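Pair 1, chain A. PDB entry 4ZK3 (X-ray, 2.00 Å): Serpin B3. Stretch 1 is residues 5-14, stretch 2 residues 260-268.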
# COMPACT_ATOMS: atom_id res chain seq x y z
N SER A 5 8.48 -11.63 -1.53
CA SER A 5 7.62 -11.21 -0.45
C SER A 5 8.44 -10.38 0.47
O SER A 5 8.00 -9.33 0.89
CB SER A 5 7.04 -12.41 0.32
OG SER A 5 6.99 -12.15 1.72
N GLU A 6 9.62 -10.88 0.80
CA GLU A 6 10.54 -10.16 1.62
C GLU A 6 11.00 -8.81 1.04
O GLU A 6 11.07 -7.81 1.77
CB GLU A 6 11.73 -11.07 1.97
CG GLU A 6 11.31 -12.20 2.94
CD GLU A 6 12.03 -13.54 2.77
OE1 GLU A 6 13.29 -13.54 2.65
OE2 GLU A 6 11.33 -14.59 2.80
N ALA A 7 11.34 -8.79 -0.25
CA ALA A 7 11.75 -7.57 -0.91
C ALA A 7 10.65 -6.49 -0.71
O ALA A 7 10.94 -5.41 -0.23
CB ALA A 7 12.01 -7.82 -2.38
N ASN A 8 9.41 -6.84 -1.04
CA ASN A 8 8.26 -5.91 -0.96
C ASN A 8 8.06 -5.35 0.46
O ASN A 8 7.81 -4.14 0.64
CB ASN A 8 7.01 -6.63 -1.51
CG ASN A 8 7.18 -7.12 -3.00
OD1 ASN A 8 7.98 -6.58 -3.79
ND2 ASN A 8 6.41 -8.14 -3.37
N THR A 9 8.18 -6.24 1.46
CA THR A 9 8.11 -5.85 2.87
C THR A 9 9.25 -4.93 3.29
O THR A 9 9.05 -3.99 4.07
CB THR A 9 8.02 -7.09 3.77
OG1 THR A 9 6.82 -7.81 3.46
CG2 THR A 9 7.93 -6.68 5.25
N LYS A 10 10.44 -5.14 2.76
CA LYS A 10 11.56 -4.22 3.07
C LYS A 10 11.37 -2.83 2.51
O LYS A 10 11.58 -1.81 3.20
CB LYS A 10 12.88 -4.80 2.53
CG LYS A 10 13.31 -6.11 3.21
CD LYS A 10 14.55 -6.70 2.54
CE LYS A 10 15.00 -7.97 3.21
NZ LYS A 10 15.53 -7.68 4.58
N PHE A 11 10.94 -2.77 1.26
CA PHE A 11 10.56 -1.51 0.63
C PHE A 11 9.47 -0.81 1.41
O PHE A 11 9.56 0.41 1.66
CB PHE A 11 10.12 -1.79 -0.83
CG PHE A 11 9.67 -0.59 -1.57
CD1 PHE A 11 10.45 0.52 -1.68
CD2 PHE A 11 8.42 -0.60 -2.24
CE1 PHE A 11 10.05 1.63 -2.42
CE2 PHE A 11 7.99 0.51 -2.95
CZ PHE A 11 8.81 1.64 -3.04
N MET A 12 8.48 -1.58 1.87
CA MET A 12 7.43 -1.06 2.77
C MET A 12 8.01 -0.35 4.02
O MET A 12 7.61 0.77 4.34
CB MET A 12 6.44 -2.18 3.18
CG MET A 12 5.30 -1.78 4.17
SD MET A 12 4.49 -3.25 4.77
CE MET A 12 5.55 -3.55 6.19
N PHE A 13 8.97 -0.96 4.71
CA PHE A 13 9.58 -0.27 5.86
C PHE A 13 10.44 0.93 5.46
O PHE A 13 10.47 1.95 6.20
CB PHE A 13 10.34 -1.23 6.74
CG PHE A 13 9.45 -2.08 7.58
CD1 PHE A 13 8.72 -1.49 8.60
CD2 PHE A 13 9.28 -3.44 7.32
CE1 PHE A 13 7.87 -2.26 9.39
CE2 PHE A 13 8.43 -4.21 8.09
CZ PHE A 13 7.71 -3.62 9.13
N ASP A 14 11.12 0.84 4.31
CA ASP A 14 11.93 1.94 3.87
C ASP A 14 10.98 3.10 3.62
O ASP A 14 11.32 4.27 3.89
CB ASP A 14 12.73 1.67 2.61
CG ASP A 14 13.72 0.52 2.76
OD1 ASP A 14 13.97 0.02 3.88
OD2 ASP A 14 14.19 0.09 1.70
N LYS A 260 12.29 -0.37 16.29
CA LYS A 260 12.70 -1.75 16.31
C LYS A 260 12.05 -2.67 15.25
O LYS A 260 12.54 -3.76 14.98
CB LYS A 260 12.39 -2.32 17.70
CG LYS A 260 12.72 -1.36 18.84
CD LYS A 260 13.73 -1.94 19.81
CE LYS A 260 15.13 -1.94 19.20
NZ LYS A 260 16.11 -2.51 20.15
N LEU A 261 10.94 -2.25 14.67
CA LEU A 261 10.19 -3.12 13.76
C LEU A 261 10.82 -2.99 12.38
O LEU A 261 10.59 -2.00 11.68
CB LEU A 261 8.72 -2.69 13.71
CG LEU A 261 7.61 -3.72 13.65
CD1 LEU A 261 6.48 -3.12 12.79
CD2 LEU A 261 7.99 -5.11 13.16
N THR A 262 11.65 -3.97 12.05
CA THR A 262 12.22 -4.17 10.71
C THR A 262 11.45 -5.29 10.00
O THR A 262 10.63 -5.98 10.63
CB THR A 262 13.66 -4.71 10.87
OG1 THR A 262 13.56 -5.99 11.53
CG2 THR A 262 14.50 -3.78 11.69
N ALA A 263 11.73 -5.52 8.71
CA ALA A 263 11.04 -6.56 7.97
C ALA A 263 11.32 -7.92 8.62
O ALA A 263 10.42 -8.75 8.81
CB ALA A 263 11.49 -6.57 6.51
N GLU A 264 12.58 -8.15 8.98
CA GLU A 264 13.01 -9.41 9.59
C GLU A 264 12.24 -9.66 10.89
O GLU A 264 11.66 -10.70 11.06
CB GLU A 264 14.53 -9.30 9.81
CG GLU A 264 15.27 -10.48 10.37
CD GLU A 264 16.76 -10.13 10.46
OE1 GLU A 264 17.04 -9.14 11.14
OE2 GLU A 264 17.62 -10.78 9.80
N LYS A 265 12.14 -8.65 11.76
CA LYS A 265 11.40 -8.75 13.02
C LYS A 265 9.89 -8.94 12.82
O LYS A 265 9.26 -9.77 13.50
CB LYS A 265 11.60 -7.48 13.87
CG LYS A 265 13.04 -7.18 14.32
CD LYS A 265 13.35 -7.88 15.62
CE LYS A 265 14.77 -8.45 15.65
NZ LYS A 265 15.02 -9.34 16.82
N LEU A 266 9.30 -8.17 11.89
CA LEU A 266 7.89 -8.37 11.55
C LEU A 266 7.58 -9.81 11.17
O LEU A 266 6.58 -10.41 11.61
CB LEU A 266 7.50 -7.49 10.37
CG LEU A 266 5.98 -7.37 10.06
CD1 LEU A 266 5.26 -6.86 11.29
CD2 LEU A 266 5.66 -6.42 8.92
N MET A 267 8.45 -10.36 10.34
CA MET A 267 8.24 -11.71 9.85
C MET A 267 8.29 -12.71 10.97
O MET A 267 7.52 -13.65 11.00
CB MET A 267 9.21 -12.06 8.73
CG MET A 267 8.94 -11.20 7.49
SD MET A 267 9.99 -11.53 6.07
CE MET A 267 10.03 -9.95 5.21
N GLU A 268 9.15 -12.46 11.94
CA GLU A 268 9.25 -13.38 13.06
C GLU A 268 8.00 -13.30 13.94
O GLU A 268 7.30 -14.29 14.17
CB GLU A 268 10.49 -13.02 13.87
CG GLU A 268 11.04 -14.17 14.68
CD GLU A 268 11.99 -13.70 15.75
OE1 GLU A 268 12.85 -12.85 15.43
OE2 GLU A 268 11.85 -14.17 16.91

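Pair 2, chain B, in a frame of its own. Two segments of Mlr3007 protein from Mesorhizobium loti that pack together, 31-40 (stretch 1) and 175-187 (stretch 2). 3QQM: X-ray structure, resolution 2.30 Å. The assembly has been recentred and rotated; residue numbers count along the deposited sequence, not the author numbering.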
# COMPACT_ATOMS: atom_id res chain seq x y z
N LEU B 31 -4.04 5.08 -12.65
CA LEU B 31 -5.05 5.51 -11.71
C LEU B 31 -4.33 6.24 -10.55
O LEU B 31 -3.28 5.78 -10.09
CB LEU B 31 -5.84 4.29 -11.23
CG LEU B 31 -7.23 4.46 -10.62
CD1 LEU B 31 -8.17 5.22 -11.58
CD2 LEU B 31 -7.83 3.07 -10.27
N ARG B 32 -4.84 7.41 -10.18
CA ARG B 32 -4.26 8.20 -9.08
C ARG B 32 -2.78 8.55 -9.34
O ARG B 32 -1.99 8.66 -8.41
CB ARG B 32 -4.44 7.46 -7.74
CG ARG B 32 -5.86 7.45 -7.24
CD ARG B 32 -6.02 6.59 -5.97
NE ARG B 32 -6.06 5.17 -6.32
CZ ARG B 32 -7.17 4.55 -6.69
NH1 ARG B 32 -8.34 5.20 -6.71
NH2 ARG B 32 -7.12 3.26 -7.01
N PHE B 33 -2.46 8.75 -10.62
CA PHE B 33 -1.10 9.03 -11.06
C PHE B 33 -0.46 10.17 -10.32
O PHE B 33 0.63 10.01 -9.81
CB PHE B 33 -1.09 9.27 -12.58
CG PHE B 33 0.31 9.29 -13.21
CD1 PHE B 33 1.37 8.56 -12.67
CD2 PHE B 33 0.47 9.81 -14.49
CE1 PHE B 33 2.61 8.52 -13.32
CE2 PHE B 33 1.70 9.75 -15.15
CZ PHE B 33 2.76 9.11 -14.56
N ASP B 34 -1.13 11.29 -10.21
CA ASP B 34 -0.53 12.43 -9.53
C ASP B 34 -0.27 12.13 -8.05
O ASP B 34 0.76 12.53 -7.52
CB ASP B 34 -1.32 13.72 -9.76
CG ASP B 34 -2.75 13.62 -9.35
OD1 ASP B 34 -3.17 12.54 -8.85
OD2 ASP B 34 -3.48 14.62 -9.55
N ARG B 35 -1.16 11.44 -7.39
CA ARG B 35 -0.92 11.10 -6.01
C ARG B 35 0.36 10.24 -5.91
O ARG B 35 1.16 10.49 -5.05
CB ARG B 35 -2.10 10.41 -5.36
CG ARG B 35 -3.34 11.32 -5.20
CD ARG B 35 -4.40 10.67 -4.34
NE ARG B 35 -5.54 11.54 -4.12
CZ ARG B 35 -5.62 12.47 -3.15
NH1 ARG B 35 -4.61 12.67 -2.32
NH2 ARG B 35 -6.72 13.22 -3.05
N HIS B 36 0.53 9.27 -6.82
CA HIS B 36 1.72 8.39 -6.80
C HIS B 36 3.02 9.16 -6.99
O HIS B 36 3.98 8.91 -6.28
CB HIS B 36 1.64 7.26 -7.85
CG HIS B 36 0.64 6.20 -7.51
ND1 HIS B 36 0.87 5.24 -6.54
CD2 HIS B 36 -0.60 5.95 -8.00
CE1 HIS B 36 -0.19 4.46 -6.44
NE2 HIS B 36 -1.09 4.87 -7.31
N LEU B 37 3.05 10.05 -7.97
CA LEU B 37 4.24 10.85 -8.23
C LEU B 37 4.49 11.85 -7.08
O LEU B 37 5.62 12.08 -6.70
CB LEU B 37 4.12 11.57 -9.58
CG LEU B 37 4.04 10.63 -10.78
CD1 LEU B 37 3.83 11.38 -12.07
CD2 LEU B 37 5.29 9.82 -10.89
N ALA B 38 3.43 12.40 -6.52
CA ALA B 38 3.59 13.33 -5.40
C ALA B 38 4.32 12.61 -4.28
O ALA B 38 5.29 13.13 -3.75
CB ALA B 38 2.24 13.85 -4.89
N ARG B 39 3.86 11.40 -3.94
CA ARG B 39 4.50 10.62 -2.90
C ARG B 39 5.94 10.27 -3.24
O ARG B 39 6.82 10.47 -2.43
CB ARG B 39 3.74 9.33 -2.64
CG ARG B 39 4.38 8.50 -1.52
CD ARG B 39 3.48 7.42 -1.08
NE ARG B 39 3.28 6.41 -2.11
CZ ARG B 39 2.39 5.43 -2.01
NH1 ARG B 39 1.55 5.40 -0.98
NH2 ARG B 39 2.26 4.53 -2.97
N LEU B 40 6.16 9.69 -4.42
CA LEU B 40 7.50 9.30 -4.86
C LEU B 40 8.47 10.49 -4.89
O LEU B 40 9.59 10.40 -4.37
CB LEU B 40 7.46 8.66 -6.25
CG LEU B 40 8.80 8.31 -6.86
CD1 LEU B 40 9.53 7.27 -6.01
CD2 LEU B 40 8.60 7.81 -8.28
N LEU B 175 2.36 3.55 9.93
CA LEU B 175 1.90 2.92 8.67
C LEU B 175 2.23 3.81 7.45
O LEU B 175 2.64 4.97 7.59
CB LEU B 175 0.39 2.69 8.67
CG LEU B 175 -0.43 3.94 9.07
CD1 LEU B 175 -1.61 4.21 8.15
CD2 LEU B 175 -0.84 3.86 10.55
N LEU B 176 2.03 3.24 6.27
CA LEU B 176 2.25 3.93 5.03
C LEU B 176 1.04 4.80 4.68
O LEU B 176 -0.09 4.33 4.70
CB LEU B 176 2.46 2.94 3.92
CG LEU B 176 2.79 3.56 2.57
CD1 LEU B 176 4.19 4.06 2.60
CD2 LEU B 176 2.59 2.55 1.42
N PRO B 177 1.26 6.10 4.39
CA PRO B 177 0.13 6.87 3.96
C PRO B 177 -0.16 6.46 2.54
O PRO B 177 0.43 7.00 1.61
CB PRO B 177 0.63 8.33 4.04
CG PRO B 177 2.10 8.23 3.88
CD PRO B 177 2.46 6.93 4.58
N GLY B 178 -1.01 5.46 2.39
CA GLY B 178 -1.37 4.96 1.08
C GLY B 178 -2.08 5.98 0.21
O GLY B 178 -2.72 6.92 0.70
N VAL B 179 -1.93 5.79 -1.09
CA VAL B 179 -2.51 6.63 -2.11
C VAL B 179 -4.04 6.44 -2.20
O VAL B 179 -4.76 7.40 -2.36
CB VAL B 179 -1.80 6.38 -3.45
CG1 VAL B 179 -2.65 6.81 -4.66
CG2 VAL B 179 -0.40 7.06 -3.42
N LEU B 180 -4.54 5.21 -2.14
CA LEU B 180 -5.98 5.03 -2.13
C LEU B 180 -6.46 5.70 -0.83
O LEU B 180 -7.38 6.50 -0.84
CB LEU B 180 -6.37 3.56 -2.14
CG LEU B 180 -7.87 3.29 -1.93
CD1 LEU B 180 -8.71 3.83 -3.11
CD2 LEU B 180 -8.19 1.81 -1.70
N ARG B 181 -5.77 5.40 0.26
CA ARG B 181 -6.09 5.95 1.58
C ARG B 181 -6.20 7.44 1.51
O ARG B 181 -7.17 8.01 1.98
CB ARG B 181 -5.00 5.59 2.59
CG ARG B 181 -5.18 6.16 3.99
CD ARG B 181 -3.96 5.81 4.83
NE ARG B 181 -4.04 6.30 6.21
CZ ARG B 181 -3.69 7.51 6.60
NH1 ARG B 181 -3.23 8.40 5.73
NH2 ARG B 181 -3.81 7.83 7.89
N ALA B 182 -5.21 8.09 0.91
CA ALA B 182 -5.22 9.52 0.77
C ALA B 182 -6.44 10.00 -0.03
O ALA B 182 -7.05 11.01 0.29
CB ALA B 182 -3.94 9.99 0.10
N GLU B 183 -6.76 9.31 -1.12
CA GLU B 183 -7.89 9.76 -1.92
C GLU B 183 -9.20 9.67 -1.13
O GLU B 183 -10.04 10.56 -1.23
CB GLU B 183 -8.01 8.96 -3.21
CG GLU B 183 -9.00 9.56 -4.25
CD GLU B 183 -9.04 8.75 -5.55
OE1 GLU B 183 -9.45 7.57 -5.52
OE2 GLU B 183 -8.71 9.32 -6.63
N LEU B 184 -9.37 8.59 -0.37
CA LEU B 184 -10.58 8.40 0.40
C LEU B 184 -10.68 9.43 1.52
O LEU B 184 -11.78 9.85 1.88
CB LEU B 184 -10.65 6.98 0.97
CG LEU B 184 -10.72 5.80 -0.00
CD1 LEU B 184 -10.62 4.51 0.79
CD2 LEU B 184 -12.00 5.82 -0.85
N LEU B 185 -9.53 9.83 2.08
CA LEU B 185 -9.53 10.82 3.14
C LEU B 185 -9.91 12.17 2.59
O LEU B 185 -10.72 12.88 3.18
CB LEU B 185 -8.16 10.89 3.85
CG LEU B 185 -7.86 9.77 4.86
CD1 LEU B 185 -6.39 9.73 5.24
CD2 LEU B 185 -8.75 9.93 6.10
N ASP B 186 -9.32 12.53 1.45
CA ASP B 186 -9.62 13.82 0.82
C ASP B 186 -11.07 13.92 0.30
O ASP B 186 -11.62 15.00 0.20
CB ASP B 186 -8.62 14.13 -0.33
CG ASP B 186 -7.20 14.40 0.18
OD1 ASP B 186 -7.01 14.65 1.40
OD2 ASP B 186 -6.27 14.39 -0.67
N GLU B 187 -11.68 12.78 -0.04
CA GLU B 187 -13.08 12.79 -0.52
C GLU B 187 -14.09 12.84 0.63
O GLU B 187 -15.28 12.99 0.40
CB GLU B 187 -13.37 11.57 -1.40
CG GLU B 187 -12.69 11.59 -2.76
CD GLU B 187 -12.79 10.25 -3.49
OE1 GLU B 187 -13.20 9.26 -2.84
OE2 GLU B 187 -12.45 10.17 -4.69
O HOH W 1 -7.42 11.65 -6.52

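No hydrogen bond crosses between the two stretches of pair 1, whereas pair 2 joins its stretches with two salt bridges and an arginine-to-carbonyl hydrogen bond. Yet the backbones are nearly the same: 14 central residues superpose with an RMSD of 0.8 Å. In each, a helix packs across the first turns of a second helix and the loop leading into it, with axes approaching to 9.9 Å at 119° in pair 1 and 10.0 Å at 116° in pair 2.

The centre of the fit is a small aliphatic residue in the first turn of the second helix, A:Ala263 in pair 1 and B:Val179 in pair 2, each pointing toward the partner helix. A:Ala263 CB lies 3.8 Å from both A:Thr9 CG2 and A:Lys10 CG. Valine reaches further: B:Val179 CG1 is 3.7 Å from B:Arg35 CB and sits over the face of the B:His36 ring, 3.9 Å from its centroid, in a CH-pi contact. B:Arg35 and B:His36 match A:Thr9 and A:Lys10.

One helical turn on, A:Phe13 and B:Arg39 show how two flat groups can serve one site. The phenyl ring lies against the loop backbone, with A:Thr262 C over one face, 3.7 Å from A:Phe13 CE2, and meets A:Leu266 at its edge, where A:Phe13 CZ is 3.5 Å from A:Leu266 CD2. The guanidinium offers a face to a methyl instead, B:Arg39 CZ lying 3.5 Å from B:Val179 CG2, and its edge is partly polar: B:Arg39 NH1 donates to B:Pro177 O at 3.2 Å. B:Pro177 matches A:Leu261, whose O lies 3.6 Å from A:Phe13 CE1 without any such bond.

At the other end, A:Glu6 and A:Met267 meet through carbon, A:Glu6 CG to A:Met267 CE at 3.4 Å. The matched residues form a salt bridge, B:Arg32 NH1 to B:Glu183 OE1 at 2.9 Å. Between these ends, A:Thr9 is short, its CB 3.8 Å from A:Met267 CE, while B:Arg35 is a long knob among B:Val179, B:Ala182, B:Glu183 and B:Asp186. It lays a guanidinium face over B:Glu183 CA. Its salt bridge runs from B:Arg35 NH2 to B:Asp186 OD2 at 2.7 Å; a water links B:Arg35 NE (3.1 Å) to B:Glu183 OE2 (2.7 Å).

The buried surface is 392 Å² in pair 1 and 571 Å² in pair 2. The general lesson is that the same crossing brings matched positions together, but their side chains can meet through carbon in one case and through charge in the other.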